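Local coordinates for protein choline kinase (Streptococcus pneumoniae, PDB 4R78) that probably phosphorylates choline as a choline kinase of protein kinase-like fold and binds adenosine monophosphate in its nucleotide pocket, at residues Asn83-Val94 with Arg209-Ser218. Numbering follows the deposited sequence.
Sequences NLELLKDLGLDV and RLYLIDWEYS. With AMP (adenosine monophosphate), chain C.
The loop Gly91-Val94 that follows helix 77-87 runs beside strand 210-212 and the residues after it, with CA atoms 5.2 Å apart at Leu92 and Tyr211, and is tied there by the backbone hydrogen bond from Leu212 N to Leu92 O (2.9 Å). Gly91, whose positive phi favours glycine, turns its carbonyl to Arg209. CG of that arginine stands anti to the backbone N (chi1 -176°) and the extended chain carries the guanidinium out to the loop, where Gly91 O lies in its plane and accepts from Arg209 NH2 (2.8 Å, 166° at H); a water shared with NE and Leu210 O closes the clasp. One face of the Tyr211 ring receives Val94 CG1 in a CH-pi contact, 3.9 Å from the centroid, while Arg209 CG lies over the opposite face. Trp215 is the broad apolar piece: Leu87 CD1 reaches Trp215 CE3 (3.5 Å) and Leu92 CD1 meets the benzo part near CZ2, both at a slant, as helix 126-137 packs in through Ile132 and Ile136. Trp215 NE1 donates to Leu212 O (2.8 Å), which helps fix the rotation of the ring. The Asp93 carboxylate runs antiparallel alongside the pyrrole part of the indole, its plane turned 40° from the ring, with Asp93 OD2 3.3 Å from Trp215 CD1. Each carboxylate oxygen accepts from its own water, which in turn takes the backbone N-H of Asp214 or Trp215. An aspartate, short and with two acceptors, can thus brace both amides. OD2 of Asp214 lies close to AMP O5', while OD1 forms a salt bridge with Lys106. Through the water on Asp214 N, Asp93 probably serves as a second-shell residue, helping, with Ile213 lining the nucleotide, to set the backbone of the AMP site.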
ATOM      1  N   ASN A  83      11.499  -7.153   5.260  1.00 13.45           N
ATOM      2  CA  ASN A  83      11.304  -5.714   5.324  1.00 13.75           C
ATOM      3  C   ASN A  83      10.732  -5.272   6.667  1.00 14.28           C
ATOM      4  O   ASN A  83      11.134  -4.238   7.194  1.00 14.27           O
ATOM      5  CB  ASN A  83      10.477  -5.211   4.140  1.00 13.73           C
ATOM      6  CG  ASN A  83      11.234  -5.321   2.818  1.00 13.50           C
ATOM      7  OD1 ASN A  83      12.434  -5.601   2.798  1.00 13.15           O
ATOM      8  ND2 ASN A  83      10.534  -5.109   1.711  1.00 14.08           N
ATOM      9  N   LEU A  84       9.841  -6.081   7.243  1.00 14.68           N
ATOM     10  CA  LEU A  84       9.309  -5.805   8.580  1.00 15.64           C
ATOM     11  C   LEU A  84      10.419  -5.729   9.625  1.00 15.29           C
ATOM     12  O   LEU A  84      10.510  -4.752  10.370  1.00 15.35           O
ATOM     13  CB  LEU A  84       8.286  -6.865   9.003  1.00 16.41           C
ATOM     14  CG  LEU A  84       6.807  -6.768   8.630  1.00 18.16           C
ATOM     15  CD1 LEU A  84       6.025  -7.769   9.467  1.00 19.79           C
ATOM     16  CD2 LEU A  84       6.246  -5.368   8.835  1.00 19.68           C
ATOM     17  N   GLU A  85      11.257  -6.764   9.686  1.00 15.31           N
ATOM     18  CA  GLU A  85      12.330  -6.788  10.689  1.00 15.20           C
ATOM     19  C   GLU A  85      13.416  -5.745  10.417  1.00 15.12           C
ATOM     20  O   GLU A  85      14.045  -5.247  11.351  1.00 14.63           O
ATOM     21  CB  GLU A  85      12.906  -8.205  10.885  1.00 15.57           C
ATOM     22  CG  GLU A  85      13.651  -8.780   9.698  1.00 17.09           C
ATOM     23  CD  GLU A  85      13.828 -10.296   9.758  1.00 18.01           C
ATOM     24  OE1 GLU A  85      14.152 -10.867   8.704  1.00 19.12           O
ATOM     25  OE2 GLU A  85      13.648 -10.918  10.833  1.00 19.09           O
ATOM     26  N   LEU A  86      13.601  -5.398   9.145  1.00 15.09           N
ATOM     27  CA  LEU A  86      14.539  -4.346   8.764  1.00 15.46           C
ATOM     28  C   LEU A  86      14.021  -2.955   9.137  1.00 15.83           C
ATOM     29  O   LEU A  86      14.781  -2.119   9.629  1.00 16.26           O
ATOM     30  CB  LEU A  86      14.855  -4.420   7.265  1.00 15.11           C
ATOM     31  CG  LEU A  86      15.690  -3.288   6.646  1.00 14.70           C
ATOM     32  CD1 LEU A  86      17.030  -3.106   7.362  1.00 15.32           C
ATOM     33  CD2 LEU A  86      15.910  -3.528   5.170  1.00 14.71           C
ATOM     34  N   LEU A  87      12.731  -2.715   8.913  1.00 15.99           N
ATOM     35  CA  LEU A  87      12.151  -1.388   9.120  1.00 16.37           C
ATOM     36  C   LEU A  87      11.734  -1.109  10.560  1.00 16.27           C
ATOM     37  O   LEU A  87      11.406   0.033  10.900  1.00 16.00           O
ATOM     38  CB  LEU A  87      10.960  -1.173   8.186  1.00 16.77           C
ATOM     39  CG  LEU A  87      11.278  -1.024   6.698  1.00 17.17           C
ATOM     40  CD1 LEU A  87      10.012  -1.172   5.884  1.00 18.59           C
ATOM     41  CD2 LEU A  87      11.962   0.306   6.415  1.00 19.48           C
ATOM     42  N   LYS A  88      11.757  -2.143  11.401  1.00 16.44           N
ATOM     43  CA  LYS A  88      11.222  -2.047  12.762  1.00 16.88           C
ATOM     44  C   LYS A  88      11.770  -0.863  13.561  1.00 16.97           C
ATOM     45  O   LYS A  88      11.003  -0.157  14.216  1.00 16.67           O
ATOM     46  CB  LYS A  88      11.422  -3.353  13.541  1.00 17.03           C
ATOM     47  CG  LYS A  88      10.681  -3.361  14.878  1.00 18.36           C
ATOM     48  CD  LYS A  88      11.006  -4.584  15.717  1.00 20.37           C
ATOM     49  CE  LYS A  88      10.324  -4.505  17.075  1.00 21.90           C
ATOM     50  NZ  LYS A  88      10.773  -3.324  17.863  1.00 24.16           N
ATOM     51  N   ASP A  89      13.082  -0.639  13.498  1.00 17.36           N
ATOM     52  CA  ASP A  89      13.696   0.402  14.334  1.00 18.13           C
ATOM     53  C   ASP A  89      13.403   1.845  13.908  1.00 18.13           C
ATOM     54  O   ASP A  89      13.805   2.786  14.593  1.00 18.60           O
ATOM     55  CB  ASP A  89      15.199   0.154  14.572  1.00 18.43           C
ATOM     56  CG  ASP A  89      16.030   0.212  13.301  1.00 20.53           C
ATOM     57  OD1 ASP A  89      15.561   0.755  12.283  1.00 21.56           O
ATOM     58  OD2 ASP A  89      17.176  -0.283  13.337  1.00 24.05           O
ATOM     59  N   LEU A  90      12.699   2.018  12.790  1.00 17.87           N
ATOM     60  CA  LEU A  90      12.204   3.342  12.394  1.00 17.61           C
ATOM     61  C   LEU A  90      11.053   3.798  13.289  1.00 17.50           C
ATOM     62  O   LEU A  90      10.769   4.993  13.387  1.00 17.62           O
ATOM     63  CB  LEU A  90      11.751   3.356  10.931  1.00 17.90           C
ATOM     64  CG  LEU A  90      12.775   3.149   9.814  1.00 18.32           C
ATOM     65  CD1 LEU A  90      12.115   3.376   8.462  1.00 18.98           C
ATOM     66  CD2 LEU A  90      13.989   4.059   9.973  1.00 19.24           C
ATOM     67  N   GLY A  91      10.388   2.842  13.926  1.00 17.26           N
ATOM     68  CA  GLY A  91       9.275   3.130  14.829  1.00 17.26           C
ATOM     69  C   GLY A  91       8.016   3.635  14.141  1.00 17.14           C
ATOM     70  O   GLY A  91       7.167   4.260  14.775  1.00 17.78           O
ATOM     71  N   LEU A  92       7.888   3.354  12.847  1.00 16.90           N
ATOM     72  CA  LEU A  92       6.754   3.840  12.069  1.00 16.61           C
ATOM     73  C   LEU A  92       5.560   2.894  12.105  1.00 16.15           C
ATOM     74  O   LEU A  92       4.426   3.322  12.273  1.00 15.76           O
ATOM     75  CB  LEU A  92       7.170   4.120  10.622  1.00 17.01           C
ATOM     76  CG  LEU A  92       8.193   5.238  10.394  1.00 17.58           C
ATOM     77  CD1 LEU A  92       8.567   5.326   8.922  1.00 18.76           C
ATOM     78  CD2 LEU A  92       7.672   6.579  10.905  1.00 19.42           C
ATOM     79  N   ASP A  93       5.829   1.604  11.946  1.00 15.61           N
ATOM     80  CA  ASP A  93       4.784   0.588  11.918  1.00 15.53           C
ATOM     81  C   ASP A  93       4.406   0.183  13.341  1.00 15.23           C
ATOM     82  O   ASP A  93       5.173   0.399  14.287  1.00 15.29           O
ATOM     83  CB  ASP A  93       5.288  -0.626  11.128  1.00 15.33           C
ATOM     84  CG  ASP A  93       4.166  -1.516  10.584  1.00 15.45           C
ATOM     85  OD1 ASP A  93       2.965  -1.292  10.860  1.00 13.90           O
ATOM     86  OD2 ASP A  93       4.510  -2.479   9.868  1.00 14.44           O
ATOM     87  N   VAL A  94       3.217  -0.394  13.481  1.00 15.35           N
ATOM     88  CA  VAL A  94       2.789  -1.004  14.734  1.00 15.27           C
ATOM     89  C   VAL A  94       3.530  -2.325  14.974  1.00 15.27           C
ATOM     90  O   VAL A  94       4.234  -2.834  14.093  1.00 15.19           O
ATOM     91  CB  VAL A  94       1.254  -1.228  14.776  1.00 15.11           C
ATOM     92  CG1 VAL A  94       0.511   0.097  14.624  1.00 15.19           C
ATOM     93  CG2 VAL A  94       0.814  -2.212  13.692  1.00 15.46           C
ATOM     94  N   ARG A 209       0.617   9.369  19.184  1.00 22.49           N
ATOM     95  CA  ARG A 209       1.591   8.779  18.262  1.00 21.73           C
ATOM     96  C   ARG A 209       0.943   8.350  16.951  1.00 20.77           C
ATOM     97  O   ARG A 209      -0.080   7.659  16.946  1.00 20.50           O
ATOM     98  CB  ARG A 209       2.307   7.587  18.908  1.00 21.76           C
ATOM     99  CG  ARG A 209       3.403   6.966  18.044  1.00 22.39           C
ATOM    100  CD  ARG A 209       4.166   5.890  18.804  1.00 22.51           C
ATOM    101  NE  ARG A 209       5.149   5.219  17.957  1.00 23.00           N
ATOM    102  CZ  ARG A 209       5.939   4.221  18.353  1.00 22.97           C
ATOM    103  NH1 ARG A 209       5.879   3.760  19.597  1.00 23.43           N
ATOM    104  NH2 ARG A 209       6.798   3.684  17.499  1.00 22.43           N
ATOM    105  N   LEU A 210       1.552   8.775  15.849  1.00 19.91           N
ATOM    106  CA  LEU A 210       1.072   8.439  14.518  1.00 18.78           C
ATOM    107  C   LEU A 210       1.887   7.290  13.940  1.00 18.29           C
ATOM    108  O   LEU A 210       3.118   7.334  13.930  1.00 18.25           O
ATOM    109  CB  LEU A 210       1.146   9.662  13.596  1.00 18.74           C
ATOM    110  CG  LEU A 210       0.498   9.548  12.213  1.00 19.10           C
ATOM    111  CD1 LEU A 210      -0.997   9.259  12.323  1.00 19.11           C
ATOM    112  CD2 LEU A 210       0.736  10.817  11.412  1.00 19.83           C
ATOM    113  N   TYR A 211       1.183   6.268  13.465  1.00 17.41           N
ATOM    114  CA  TYR A 211       1.800   5.117  12.823  1.00 16.95           C
ATOM    115  C   TYR A 211       1.532   5.121  11.327  1.00 16.35           C
ATOM    116  O   TYR A 211       0.498   5.610  10.873  1.00 16.13           O
ATOM    117  CB  TYR A 211       1.251   3.817  13.413  1.00 17.04           C
ATOM    118  CG  TYR A 211       1.619   3.571  14.855  1.00 17.66           C
ATOM    119  CD1 TYR A 211       2.828   2.961  15.190  1.00 18.15           C
ATOM    120  CD2 TYR A 211       0.748   3.927  15.883  1.00 17.25           C
ATOM    121  CE1 TYR A 211       3.164   2.719  16.517  1.00 18.06           C
ATOM    122  CE2 TYR A 211       1.076   3.693  17.211  1.00 18.15           C
ATOM    123  CZ  TYR A 211       2.280   3.087  17.520  1.00 18.53           C
ATOM    124  OH  TYR A 211       2.611   2.851  18.831  1.00 19.47           O
ATOM    125  N   LEU A 212       2.483   4.583  10.572  1.00 15.85           N
ATOM    126  CA  LEU A 212       2.285   4.252   9.165  1.00 15.37           C
ATOM    127  C   LEU A 212       2.342   2.730   9.052  1.00 14.97           C
ATOM    128  O   LEU A 212       3.356   2.120   9.396  1.00 14.95           O
ATOM    129  CB  LEU A 212       3.349   4.922   8.292  1.00 15.57           C
ATOM    130  CG  LEU A 212       3.400   4.573   6.800  1.00 15.92           C
ATOM    131  CD1 LEU A 212       2.037   4.743   6.123  1.00 16.26           C
ATOM    132  CD2 LEU A 212       4.457   5.406   6.094  1.00 15.39           C
ATOM    133  N   ILE A 213       1.248   2.134   8.580  1.00 14.66           N
ATOM    134  CA  ILE A 213       1.071   0.681   8.627  1.00 14.12           C
ATOM    135  C   ILE A 213       0.961   0.062   7.237  1.00 14.08           C
ATOM    136  O   ILE A 213       0.991   0.770   6.228  1.00 13.49           O
ATOM    137  CB  ILE A 213      -0.175   0.291   9.475  1.00 14.24           C
ATOM    138  CG1 ILE A 213      -1.462   0.767   8.790  1.00 14.25           C
ATOM    139  CG2 ILE A 213      -0.033   0.833  10.899  1.00 14.46           C
ATOM    140  CD1 ILE A 213      -2.724   0.139   9.333  1.00 15.27           C
ATOM    141  N   ASP A 214       0.851  -1.266   7.206  1.00 13.68           N
ATOM    142  CA  ASP A 214       0.568  -2.039   5.995  1.00 13.69           C
ATOM    143  C   ASP A 214       1.634  -1.869   4.915  1.00 13.47           C
ATOM    144  O   ASP A 214       1.392  -1.318   3.837  1.00 13.46           O
ATOM    145  CB  ASP A 214      -0.857  -1.772   5.487  1.00 13.97           C
ATOM    146  CG  ASP A 214      -1.924  -2.421   6.360  1.00 15.12           C
ATOM    147  OD1 ASP A 214      -1.585  -3.115   7.345  1.00 16.35           O
ATOM    148  OD2 ASP A 214      -3.118  -2.248   6.046  1.00 16.89           O
ATOM    149  N   TRP A 215       2.816  -2.382   5.234  1.00 13.08           N
ATOM    150  CA  TRP A 215       3.988  -2.285   4.379  1.00 12.95           C
ATOM    151  C   TRP A 215       4.115  -3.457   3.398  1.00 13.17           C
ATOM    152  O   TRP A 215       5.207  -3.726   2.900  1.00 13.09           O
ATOM    153  CB  TRP A 215       5.239  -2.182   5.260  1.00 13.01           C
ATOM    154  CG  TRP A 215       5.293  -0.909   6.057  1.00 12.41           C
ATOM    155  CD1 TRP A 215       4.543  -0.587   7.152  1.00 13.01           C
ATOM    156  CD2 TRP A 215       6.140   0.215   5.807  1.00 12.70           C
ATOM    157  NE1 TRP A 215       4.871   0.670   7.604  1.00 12.62           N
ATOM    158  CE2 TRP A 215       5.850   1.185   6.793  1.00 13.00           C
ATOM    159  CE3 TRP A 215       7.113   0.499   4.840  1.00 13.19           C
ATOM    160  CZ2 TRP A 215       6.504   2.422   6.843  1.00 13.48           C
ATOM    161  CZ3 TRP A 215       7.763   1.726   4.888  1.00 14.46           C
ATOM    162  CH2 TRP A 215       7.458   2.669   5.888  1.00 14.53           C
ATOM    163  N   GLU A 216       3.003  -4.127   3.094  1.00 13.32           N
ATOM    164  CA  GLU A 216       3.025  -5.320   2.229  1.00 13.64           C
ATOM    165  C   GLU A 216       3.613  -5.095   0.840  1.00 13.60           C
ATOM    166  O   GLU A 216       4.093  -6.037   0.214  1.00 13.82           O
ATOM    167  CB  GLU A 216       1.626  -5.934   2.086  1.00 13.94           C
ATOM    168  CG  GLU A 216       1.162  -6.738   3.297  1.00 14.94           C
ATOM    169  CD  GLU A 216       1.015  -5.892   4.553  1.00 15.49           C
ATOM    170  OE1 GLU A 216       0.427  -4.793   4.462  1.00 15.17           O
ATOM    171  OE2 GLU A 216       1.500  -6.328   5.620  1.00 16.57           O
ATOM    172  N   TYR A 217       3.560  -3.856   0.358  1.00 13.57           N
ATOM    173  CA  TYR A 217       4.079  -3.535  -0.969  1.00 13.65           C
ATOM    174  C   TYR A 217       5.461  -2.903  -0.938  1.00 13.48           C
ATOM    175  O   TYR A 217       6.031  -2.609  -1.997  1.00 13.37           O
ATOM    176  CB  TYR A 217       3.093  -2.638  -1.720  1.00 13.82           C
ATOM    177  CG  TYR A 217       1.756  -3.302  -1.954  1.00 15.25           C
ATOM    178  CD1 TYR A 217       1.561  -4.155  -3.040  1.00 17.09           C
ATOM    179  CD2 TYR A 217       0.695  -3.093  -1.075  1.00 16.75           C
ATOM    180  CE1 TYR A 217       0.334  -4.777  -3.250  1.00 18.67           C
ATOM    181  CE2 TYR A 217      -0.536  -3.707  -1.277  1.00 18.80           C
ATOM    182  CZ  TYR A 217      -0.706  -4.547  -2.366  1.00 18.85           C
ATOM    183  OH  TYR A 217      -1.926  -5.154  -2.569  1.00 22.05           O
ATOM    184  N   SER A 218       6.008  -2.720   0.265  1.00 13.13           N
ATOM    185  CA  SER A 218       7.266  -1.979   0.421  1.00 13.52           C
ATOM    186  C   SER A 218       8.395  -2.567  -0.426  1.00 13.54           C
ATOM    187  O   SER A 218       8.538  -3.790  -0.559  1.00 13.84           O
ATOM    188  CB  SER A 218       7.681  -1.848   1.896  1.00 13.27           C
ATOM    189  OG  SER A 218       8.153  -3.077   2.436  1.00 13.91           O
TER
HETATM  190  P   AMP C 302      -6.247  -0.666   5.678  0.20 35.70           P
HETATM  191  O1P AMP C 302      -5.752  -1.113   4.324  0.50 35.91           O
HETATM  192  O2P AMP C 302      -7.729  -0.385   5.738  0.30 35.77           O
HETATM  193  O3P AMP C 302      -5.385   0.383   6.337  0.30 35.60           O
HETATM  194  O5' AMP C 302      -6.061  -1.955   6.625  0.20 35.33           O
HETATM  195  C5' AMP C 302      -5.744  -1.794   8.007  0.50 34.73           C
HETATM  196  C4' AMP C 302      -6.884  -1.078   8.720  0.50 34.28           C
HETATM  197  O4' AMP C 302      -7.153  -1.718   9.972  0.50 34.22           O
HETATM  198  C3' AMP C 302      -6.526   0.368   9.028  0.50 33.98           C
HETATM  199  O3' AMP C 302      -7.181   1.264   8.123  1.00 33.21           O
HETATM  200  C2' AMP C 302      -6.978   0.595  10.457  0.50 33.91           C
HETATM  201  O2' AMP C 302      -8.272   1.197  10.484  1.00 33.89           O
HETATM  202  C1' AMP C 302      -7.095  -0.792  11.065  0.50 34.03           C
HETATM  203  N9  AMP C 302      -5.920  -1.078  11.931  1.00 34.04           N
HETATM  204  C8  AMP C 302      -4.714  -1.503  11.507  1.00 33.64           C
HETATM  205  N7  AMP C 302      -3.850  -1.680  12.536  1.00 33.67           N
HETATM  206  C5  AMP C 302      -4.512  -1.371  13.661  1.00 34.14           C
HETATM  207  C6  AMP C 302      -4.189  -1.344  15.105  1.00 33.95           C
HETATM  208  N6  AMP C 302      -2.955  -1.697  15.537  1.00 34.47           N
HETATM  209  N1  AMP C 302      -5.162  -0.963  15.966  1.00 34.10           N
HETATM  210  C2  AMP C 302      -6.391  -0.610  15.539  1.00 34.34           C
HETATM  211  N3  AMP C 302      -6.753  -0.611  14.239  1.00 34.26           N
HETATM  212  C4  AMP C 302      -5.876  -0.974  13.265  1.00 33.93           C
HETATM  213  O   HOH W   1       5.065   5.880  15.211  1.00 24.13           O
HETATM  214  O   HOH W   2       0.952  -2.901   9.779  1.00 13.13           O
HETATM  215  O   HOH W   3       3.178  -3.725   7.762  1.00 13.61           O